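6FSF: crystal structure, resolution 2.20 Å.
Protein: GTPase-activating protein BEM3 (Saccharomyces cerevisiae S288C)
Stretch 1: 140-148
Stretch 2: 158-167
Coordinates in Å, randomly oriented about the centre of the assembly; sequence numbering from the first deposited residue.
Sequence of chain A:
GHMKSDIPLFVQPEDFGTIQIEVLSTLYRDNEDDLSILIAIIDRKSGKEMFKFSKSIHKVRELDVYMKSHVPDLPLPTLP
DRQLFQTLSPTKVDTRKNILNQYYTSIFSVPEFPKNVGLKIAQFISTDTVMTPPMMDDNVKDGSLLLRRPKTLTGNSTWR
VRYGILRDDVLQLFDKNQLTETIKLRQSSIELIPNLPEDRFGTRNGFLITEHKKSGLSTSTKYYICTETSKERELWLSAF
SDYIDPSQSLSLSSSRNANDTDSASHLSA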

# COMPACT_ATOMS: atom_id res chain seq x y z
N VAL A 140 -4.48 6.56 -19.64
CA VAL A 140 -3.67 7.11 -18.56
C VAL A 140 -3.68 6.16 -17.36
O VAL A 140 -4.73 5.85 -16.80
CB VAL A 140 -4.17 8.50 -18.14
CG1 VAL A 140 -3.20 9.14 -17.17
CG2 VAL A 140 -4.37 9.38 -19.37
N LYS A 141 -2.49 5.69 -16.98
CA LYS A 141 -2.31 4.75 -15.88
C LYS A 141 -1.22 5.28 -14.95
O LYS A 141 -0.23 5.84 -15.41
CB LYS A 141 -1.94 3.35 -16.39
CG LYS A 141 -1.58 2.34 -15.31
CD LYS A 141 -2.79 1.54 -14.84
CE LYS A 141 -2.45 0.61 -13.68
NZ LYS A 141 -2.64 1.26 -12.36
N ASP A 142 -1.41 5.08 -13.65
CA ASP A 142 -0.46 5.56 -12.66
C ASP A 142 -0.45 4.61 -11.47
O ASP A 142 -1.21 3.64 -11.41
CB ASP A 142 -0.79 6.99 -12.23
CG ASP A 142 -2.22 7.14 -11.75
OD1 ASP A 142 -3.11 6.49 -12.34
OD2 ASP A 142 -2.45 7.91 -10.80
N GLY A 143 0.43 4.91 -10.52
CA GLY A 143 0.56 4.10 -9.33
C GLY A 143 1.98 4.10 -8.82
O GLY A 143 2.92 4.52 -9.50
N SER A 144 2.14 3.62 -7.59
CA SER A 144 3.45 3.49 -6.98
C SER A 144 4.16 2.25 -7.52
O SER A 144 3.53 1.20 -7.72
CB SER A 144 3.33 3.40 -5.46
OG SER A 144 2.70 4.55 -4.93
N LEU A 145 5.46 2.38 -7.76
CA LEU A 145 6.24 1.30 -8.34
C LEU A 145 7.56 1.16 -7.59
O LEU A 145 8.00 2.07 -6.89
CB LEU A 145 6.51 1.53 -9.83
CG LEU A 145 5.30 1.69 -10.75
CD1 LEU A 145 5.74 2.08 -12.16
CD2 LEU A 145 4.48 0.41 -10.78
N LEU A 146 8.19 -0.00 -7.75
CA LEU A 146 9.51 -0.28 -7.21
C LEU A 146 10.47 -0.50 -8.36
O LEU A 146 10.20 -1.30 -9.26
CB LEU A 146 9.49 -1.50 -6.28
CG LEU A 146 8.71 -1.32 -4.97
CD1 LEU A 146 8.71 -2.61 -4.15
CD2 LEU A 146 9.28 -0.17 -4.16
N LEU A 147 11.60 0.21 -8.34
CA LEU A 147 12.53 0.26 -9.47
C LEU A 147 13.91 -0.24 -9.06
O LEU A 147 14.42 0.12 -8.00
CB LEU A 147 12.63 1.69 -10.01
CG LEU A 147 13.62 1.92 -11.16
CD1 LEU A 147 13.22 1.10 -12.38
CD2 LEU A 147 13.69 3.40 -11.50
N ARG A 148 14.50 -1.06 -9.93
CA ARG A 148 15.86 -1.56 -9.75
C ARG A 148 16.62 -1.41 -11.06
O ARG A 148 16.04 -1.49 -12.15
CB ARG A 148 15.88 -3.03 -9.30
CG ARG A 148 17.28 -3.60 -9.06
CD ARG A 148 17.23 -5.09 -8.74
NE ARG A 148 16.75 -5.90 -9.86
CZ ARG A 148 17.55 -6.52 -10.73
NH1 ARG A 148 18.87 -6.41 -10.62
NH2 ARG A 148 17.02 -7.24 -11.71
N THR A 158 19.84 -2.11 -5.62
CA THR A 158 18.80 -1.91 -4.63
C THR A 158 17.52 -1.41 -5.28
O THR A 158 17.52 -0.91 -6.41
CB THR A 158 19.26 -0.93 -3.55
OG1 THR A 158 19.70 0.29 -4.17
CG2 THR A 158 20.40 -1.52 -2.73
N TRP A 159 16.41 -1.55 -4.56
CA TRP A 159 15.11 -1.08 -5.00
C TRP A 159 14.85 0.32 -4.46
O TRP A 159 15.32 0.69 -3.38
CB TRP A 159 14.00 -2.03 -4.56
CG TRP A 159 14.15 -3.42 -5.10
CD1 TRP A 159 14.77 -4.47 -4.48
CD2 TRP A 159 13.68 -3.91 -6.36
NE1 TRP A 159 14.71 -5.59 -5.28
CE2 TRP A 159 14.05 -5.27 -6.44
CE3 TRP A 159 12.98 -3.34 -7.43
CZ2 TRP A 159 13.75 -6.06 -7.55
CZ3 TRP A 159 12.68 -4.13 -8.52
CH2 TRP A 159 13.07 -5.47 -8.58
N ARG A 160 14.08 1.10 -5.22
CA ARG A 160 13.72 2.46 -4.85
C ARG A 160 12.28 2.73 -5.26
O ARG A 160 11.82 2.26 -6.31
CB ARG A 160 14.66 3.48 -5.51
CG ARG A 160 14.83 3.28 -7.01
CD ARG A 160 15.75 4.33 -7.63
NE ARG A 160 17.11 4.27 -7.10
CZ ARG A 160 18.05 5.16 -7.38
NH1 ARG A 160 19.26 5.03 -6.87
NH2 ARG A 160 17.78 6.18 -8.18
N VAL A 161 11.57 3.48 -4.43
CA VAL A 161 10.17 3.81 -4.68
C VAL A 161 10.08 4.86 -5.78
O VAL A 161 10.76 5.89 -5.72
CB VAL A 161 9.48 4.29 -3.39
CG1 VAL A 161 8.02 4.62 -3.65
CG2 VAL A 161 9.62 3.24 -2.29
N ARG A 162 9.24 4.60 -6.78
CA ARG A 162 8.98 5.54 -7.85
C ARG A 162 7.48 5.67 -8.06
O ARG A 162 6.72 4.74 -7.78
CB ARG A 162 9.64 5.09 -9.17
CG ARG A 162 11.15 5.24 -9.19
CD ARG A 162 11.55 6.71 -9.20
NE ARG A 162 12.40 7.05 -8.07
CZ ARG A 162 13.73 7.03 -8.10
NH1 ARG A 162 14.36 6.69 -9.22
NH2 ARG A 162 14.42 7.36 -7.02
N TYR A 163 7.06 6.83 -8.55
CA TYR A 163 5.68 7.05 -8.96
C TYR A 163 5.65 7.14 -10.48
O TYR A 163 6.28 8.02 -11.06
CB TYR A 163 5.11 8.31 -8.32
CG TYR A 163 3.70 8.60 -8.76
CD1 TYR A 163 3.37 9.82 -9.34
CD2 TYR A 163 2.69 7.65 -8.61
CE1 TYR A 163 2.08 10.09 -9.75
CE2 TYR A 163 1.40 7.92 -9.02
CZ TYR A 163 1.10 9.13 -9.59
OH TYR A 163 -0.19 9.41 -10.00
N GLY A 164 4.91 6.23 -11.11
CA GLY A 164 4.87 6.13 -12.56
C GLY A 164 3.64 6.78 -13.14
O GLY A 164 2.53 6.63 -12.62
N ILE A 165 3.84 7.52 -14.23
CA ILE A 165 2.75 8.13 -14.99
C ILE A 165 2.92 7.72 -16.45
O ILE A 165 3.97 7.98 -17.05
CB ILE A 165 2.73 9.67 -14.87
CG1 ILE A 165 2.42 10.09 -13.44
CG2 ILE A 165 1.70 10.26 -15.82
CD1 ILE A 165 0.96 9.96 -13.07
N LEU A 166 1.90 7.08 -17.01
CA LEU A 166 1.89 6.76 -18.43
C LEU A 166 1.28 7.94 -19.19
O LEU A 166 0.10 8.25 -19.02
CB LEU A 166 1.10 5.48 -18.70
CG LEU A 166 1.24 4.90 -20.11
CD1 LEU A 166 2.70 4.89 -20.55
CD2 LEU A 166 0.64 3.50 -20.21
N ARG A 167 2.09 8.59 -20.01
CA ARG A 167 1.66 9.74 -20.80
C ARG A 167 1.71 9.37 -22.27
O ARG A 167 2.79 9.10 -22.81
CB ARG A 167 2.55 10.96 -20.53
CG ARG A 167 2.17 12.17 -21.36
CD ARG A 167 3.10 13.35 -21.10
NE ARG A 167 2.63 14.56 -21.80
CZ ARG A 167 3.26 15.73 -21.76
NH1 ARG A 167 2.76 16.76 -22.43
NH2 ARG A 167 4.38 15.86 -21.06

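What holds the two stretches together most firmly? They run antiparallel as neighbouring strands, and their backbones exchange hydrogen bonds at every second residue. Leu145 and Arg162 form the tightest pair: Leu145 N donates to Arg162 O at 2.7 Å, and Arg162 N returns a nearly straight bond to Leu145 O at 2.8 Å. Leu147 N reaches Arg160 O at 2.9 Å, with Arg160 N to Leu147 O at 3.0 Å completing that pair. Between the glycines, Gly164 N to Gly143 O is sound at 3.1 Å, while Gly143 N to Gly164 O is weak at 3.4 Å. Leu166 N, bonded to Lys141 O at 2.9 Å, extends the ladder.

Does any side chain add a polar link? The hydroxyl of Tyr163 donates to the carboxylate of Asp142, with OH 2.8 Å from OD2. Both residues lie on the same face of the sheet, two positions out of register, and the tyrosine ring spans that offset.

Why do two glycines face each other? Gly143 has a phi of 148°, where a CB would jam against the preceding carbonyl oxygen. At Gly164 the limit is a neighbour: an ideal CB would sit 2.8 Å from Leu145 CD1, a clash, so the leucine occupies the space left free.

How do the remaining side chains pack? Arg148 lays its aliphatic base over one face of Trp159, with CB 3.5 Å from the centroid of the six-membered ring, a CH-pi contact. Leu146 shares its face with Val161, their CD2 and CG2 atoms 3.9 Å apart, and its CB also lies 4.1 Å from Trp159 CE3. On the other face, Leu147 CD2 meets the aliphatic part of Arg162 at CG, 3.9 Å away. Together the stretches bury 895 Å².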